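Local coordinates for protein carbohydrate binding module (Uncultured bacterium, PDB 2W3J) that probably binds uronic acid sugars as a family 35 carbohydrate-binding module of beta-sandwich fold, with two calcium ions bound, at residues A69-N74 with K79-P84; S87-W92 with L118-S123. All coordinates share one frame; numbering follows the deposited sequence. Where two conformers were deposited one is given.

From the N terminus, contact 1 comes first: strand 69-73 runs out, and the returning strand 76-81 pairs with it, closing a beta hairpin at the edge of one sheet of the sandwich. The chain then enters the loop 87-92, adds strand 93-101 to one sheet and strand 104-112 to the other, and comes back at 118-123, where contact 2 closes this longer excursion. The two contacts are in series, neither nested nor crossed. They meet nonetheless: L118 CD2 lies 3.4 Å from A69 CB, and the F83 ring packs on A119 and I121. The open end of the hairpin thus packs against the start of strand 120-126, which the loop 87-92 meets through its two tryptophans.

Contact 1 of 2, residues A69-N74 with K79-P84; sequences ATVVVN and KTLDFP
V71 and L81 lean together on one face of an antiparallel beta hairpin in a beta sandwich, a compact example of how a strand pair sorts its side chains: A69, V71 and L81 go to the face turned to L110 and I57, T70 and T80 to the other, where E113 lies. V71 CG2 touches L81 CD1 at 3.8 Å, the two side chains lying askew to one another. The L81 branch comes there because its CG stands beside the backbone N (chi1 -60°), and V71 CG2 takes the equivalent position on its own residue. L110 of strand 104-112 packs under A69 and V71, while I57 and V95 border L81. T70 and T80 form a non-hydrogen-bonded pair with CA atoms 4.2 Å apart; T80 OG1 is hydrogen-bonded to E113 OE2, and T70 OG1 reaches the same oxygen in the conformer described. T80 CG2, anti to its own N, rests 3.6 Å from A69 O. With a valine in place of T80, E113 OE2 would probably be left without one of its hydroxyl partners. Backbone bonds lock the register: A69 N gives to L81 O (3.0 Å) and L81 N returns a bond to A69 O. V71 N reaches K79 O at 2.8 Å in a nearly straight bond (170°). Beyond the strand, F83 turns back over the hairpin's end, its ring meeting F59 edge-to-face, and sets CE2 3.8 Å from A69 CB.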
# COMPACT_ATOMS: atom_id res chain seq x y z
N ALA A 69 5.99 7.43 -4.42
CA ALA A 69 6.01 6.01 -4.74
C ALA A 69 5.02 5.73 -5.86
O ALA A 69 4.00 6.40 -5.96
CB ALA A 69 5.62 5.16 -3.53
N THR A 70 5.28 4.71 -6.63
CA THR A 70 4.41 4.38 -7.77
C THR A 70 3.55 3.18 -7.44
O THR A 70 4.05 2.18 -6.92
CB THR A 70 5.24 4.04 -9.03
OG1 THR A 70 6.25 5.03 -9.23
CG2 THR A 70 4.33 3.90 -10.28
N VAL A 71 2.27 3.28 -7.79
CA VAL A 71 1.33 2.18 -7.67
C VAL A 71 1.39 1.38 -8.98
O VAL A 71 1.21 1.96 -10.06
CB VAL A 71 -0.10 2.71 -7.44
CG1 VAL A 71 -1.13 1.56 -7.40
CG2 VAL A 71 -0.14 3.54 -6.13
N VAL A 72 1.74 0.09 -8.87
CA VAL A 72 1.86 -0.82 -9.99
C VAL A 72 0.74 -1.84 -9.89
O VAL A 72 0.59 -2.49 -8.85
CB VAL A 72 3.19 -1.56 -9.93
CG1 VAL A 72 3.33 -2.55 -11.11
CG2 VAL A 72 4.35 -0.54 -9.94
N VAL A 73 -0.04 -2.04 -10.95
CA VAL A 73 -1.12 -3.03 -10.84
C VAL A 73 -0.98 -4.01 -11.99
O VAL A 73 -0.89 -3.57 -13.15
CB VAL A 73 -2.51 -2.35 -10.85
CG1 VAL A 73 -3.63 -3.40 -10.82
CG2 VAL A 73 -2.64 -1.35 -9.66
N ASN A 74 -0.87 -5.29 -11.66
CA ASN A 74 -0.63 -6.33 -12.67
C ASN A 74 0.58 -6.02 -13.53
O ASN A 74 0.54 -6.14 -14.77
CB ASN A 74 -1.89 -6.50 -13.51
CG ASN A 74 -3.04 -7.01 -12.70
OD1 ASN A 74 -4.18 -6.56 -12.85
ND2 ASN A 74 -2.75 -7.95 -11.82
N LYS A 79 0.13 5.03 -11.37
CA LYS A 79 0.20 6.42 -10.95
C LYS A 79 1.26 6.59 -9.87
O LYS A 79 1.52 5.67 -9.09
CB LYS A 79 -1.14 6.89 -10.39
CG LYS A 79 -1.15 8.38 -10.13
CD LYS A 79 -2.48 8.88 -9.67
CE LYS A 79 -2.37 10.34 -9.30
NZ LYS A 79 -3.68 10.90 -8.88
N THR A 80 1.87 7.77 -9.82
CA THR A 80 2.83 8.09 -8.76
C THR A 80 2.13 8.96 -7.78
O THR A 80 1.49 9.93 -8.17
CB THR A 80 4.07 8.81 -9.30
OG1 THR A 80 4.74 7.93 -10.19
CG2 THR A 80 5.02 9.15 -8.13
N LEU A 81 2.19 8.58 -6.49
CA LEU A 81 1.55 9.30 -5.42
C LEU A 81 2.63 9.98 -4.60
O LEU A 81 3.75 9.49 -4.51
CB LEU A 81 0.76 8.34 -4.51
CG LEU A 81 -0.36 7.52 -5.17
CD1 LEU A 81 -1.09 6.63 -4.15
CD2 LEU A 81 -1.30 8.47 -5.84
N ASP A 82 2.30 11.11 -4.00
CA ASP A 82 3.28 11.96 -3.32
C ASP A 82 3.65 11.45 -1.91
O ASP A 82 4.81 11.49 -1.52
CB ASP A 82 2.70 13.36 -3.19
CG ASP A 82 3.75 14.41 -2.86
OD1 ASP A 82 4.81 14.43 -3.54
OD2 ASP A 82 3.50 15.22 -1.91
N PHE A 83 2.64 11.02 -1.13
CA PHE A 83 2.87 10.66 0.29
C PHE A 83 3.58 11.77 1.07
O PHE A 83 4.71 11.61 1.53
CB PHE A 83 3.67 9.36 0.40
CG PHE A 83 2.93 8.16 -0.11
CD1 PHE A 83 2.01 7.48 0.71
CD2 PHE A 83 3.15 7.70 -1.39
CE1 PHE A 83 1.33 6.33 0.22
CE2 PHE A 83 2.45 6.58 -1.88
CZ PHE A 83 1.54 5.90 -1.07
N PRO A 84 2.92 12.91 1.19
CA PRO A 84 3.52 14.08 1.80
C PRO A 84 3.79 13.85 3.27
O PRO A 84 3.13 13.01 3.91
CB PRO A 84 2.43 15.13 1.65
CG PRO A 84 1.15 14.36 1.60
CD PRO A 84 1.54 13.15 0.76

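Contact 2 of 2, residues S87-W92 with L118-S123; sequences SNWTQW and LANIDS. With CA (calcium ion), chain C.
W89 and W92 reach from an irregular loop to strand 120-123 through the same ring atom, CZ3, and both meet polar residues, N120 and D122, without a hydrogen bond between the two segments. W89 CZ3 lies 3.3 Å from N120 ND2; the side chains cross at about a right angle, yet the ring and amide planes differ by only 31°. W92 leans on the aliphatic part of its partner, CZ3 to D122 CB 3.6 Å, while its NE1 is hydrogen-bonded to A23 O. D122 can pack and coordinate at once because its CG is anti to the backbone N (chi1 179°), which turns the carboxylate away from the indole and toward the metal. D122 OD1 and D122 O each bind calcium at 2.4 Å, and E5, E6, T26 and G29 complete the site; D122 OD2 pairs with R58 in a salt bridge, so both carboxylate oxygens are engaged. A classic beta bulge sets D122 and S123 together opposite R58 of strand 51-60. The loop is shaped by a type I turn from N88 to Q91 and an Asx turn, in which N88 OD1 accepts from T90 N at 2.9 Å and from T90 OG1. The D122 calcium is a separate site on the sandwich; W89 and N120, toward the calcium bound by D32 and T33, may be part of the uronic acid-binding site, as in other family 35 modules.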
# COMPACT_ATOMS: atom_id res chain seq x y z
N SER A 87 4.83 16.07 9.38
CA SER A 87 5.68 16.31 10.56
C SER A 87 5.00 15.83 11.82
O SER A 87 5.28 16.32 12.90
CB SER A 87 6.01 17.81 10.73
OG SER A 87 6.71 18.29 9.58
N ASN A 88 4.10 14.87 11.69
CA ASN A 88 3.32 14.41 12.82
C ASN A 88 3.01 12.91 12.68
O ASN A 88 2.03 12.51 12.01
CB ASN A 88 2.00 15.19 12.93
CG ASN A 88 1.26 14.90 14.22
OD1 ASN A 88 1.45 13.84 14.86
ND2 ASN A 88 0.37 15.79 14.60
N TRP A 89 3.84 12.10 13.32
CA TRP A 89 3.73 10.63 13.20
C TRP A 89 2.51 10.12 13.94
O TRP A 89 2.18 8.94 13.82
CB TRP A 89 4.97 9.97 13.79
CG TRP A 89 6.21 10.21 13.00
CD1 TRP A 89 7.22 11.05 13.30
CD2 TRP A 89 6.55 9.58 11.74
NE1 TRP A 89 8.19 11.00 12.31
CE2 TRP A 89 7.81 10.09 11.35
CE3 TRP A 89 5.93 8.62 10.92
CZ2 TRP A 89 8.46 9.67 10.18
CZ3 TRP A 89 6.59 8.21 9.74
CH2 TRP A 89 7.84 8.73 9.41
N THR A 90 1.86 10.97 14.74
CA THR A 90 0.62 10.54 15.42
C THR A 90 -0.62 10.70 14.55
O THR A 90 -1.69 10.16 14.86
CB THR A 90 0.37 11.27 16.75
OG1 THR A 90 -0.25 12.55 16.51
CG2 THR A 90 1.67 11.43 17.54
N GLN A 91 -0.48 11.45 13.47
CA GLN A 91 -1.59 11.70 12.57
C GLN A 91 -1.37 10.92 11.28
O GLN A 91 -0.57 11.30 10.41
CB GLN A 91 -1.73 13.20 12.30
CG GLN A 91 -2.78 13.54 11.25
CD GLN A 91 -4.19 13.23 11.73
OE1 GLN A 91 -4.71 13.90 12.63
NE2 GLN A 91 -4.82 12.22 11.13
N TRP A 92 -2.05 9.79 11.18
CA TRP A 92 -1.94 8.96 10.00
C TRP A 92 -2.68 9.68 8.86
O TRP A 92 -3.58 10.51 9.11
CB TRP A 92 -2.56 7.59 10.30
CG TRP A 92 -1.72 6.81 11.28
CD1 TRP A 92 -1.67 6.96 12.64
CD2 TRP A 92 -0.75 5.82 10.94
NE1 TRP A 92 -0.74 6.08 13.18
CE2 TRP A 92 -0.16 5.37 12.16
CE3 TRP A 92 -0.34 5.24 9.73
CZ2 TRP A 92 0.82 4.38 12.19
CZ3 TRP A 92 0.66 4.27 9.77
CH2 TRP A 92 1.20 3.83 10.99
N LEU A 118 9.51 4.01 1.18
CA LEU A 118 8.09 4.32 1.36
C LEU A 118 7.80 5.03 2.69
O LEU A 118 8.56 4.92 3.65
CB LEU A 118 7.27 3.02 1.31
CG LEU A 118 7.40 2.20 0.00
CD1 LEU A 118 6.55 0.92 0.09
CD2 LEU A 118 6.91 3.11 -1.17
N ALA A 119 6.70 5.77 2.71
CA ALA A 119 6.06 6.13 3.98
C ALA A 119 5.76 4.82 4.73
O ALA A 119 5.79 3.72 4.16
CB ALA A 119 4.77 6.87 3.73
N ASN A 120 5.48 4.93 6.02
CA ASN A 120 5.10 3.73 6.78
C ASN A 120 3.70 3.37 6.33
O ASN A 120 2.79 4.17 6.45
CB ASN A 120 5.11 4.03 8.28
CG ASN A 120 6.51 4.25 8.81
OD1 ASN A 120 7.50 3.80 8.20
ND2 ASN A 120 6.62 4.89 9.98
N ILE A 121 3.53 2.15 5.83
CA ILE A 121 2.22 1.80 5.20
C ILE A 121 1.40 0.92 6.15
O ILE A 121 1.82 -0.19 6.49
CB ILE A 121 2.42 1.06 3.89
CG1 ILE A 121 3.32 1.88 2.93
CG2 ILE A 121 1.00 0.74 3.26
CD1 ILE A 121 2.75 3.28 2.64
N ASP A 122 0.28 1.47 6.61
CA ASP A 122 -0.58 0.77 7.59
C ASP A 122 -1.42 -0.30 6.89
O ASP A 122 -1.57 -1.43 7.37
CB ASP A 122 -1.49 1.79 8.26
CG ASP A 122 -2.43 1.16 9.25
OD1 ASP A 122 -1.99 0.20 9.93
OD2 ASP A 122 -3.57 1.66 9.35
N SER A 123 -2.00 0.08 5.76
CA SER A 123 -2.94 -0.82 5.09
C SER A 123 -3.27 -0.27 3.71
O SER A 123 -3.03 0.90 3.40
CB SER A 123 -4.25 -0.87 5.91
OG SER A 123 -4.83 0.45 6.03
CA CA C . -1.66 -2.15 9.67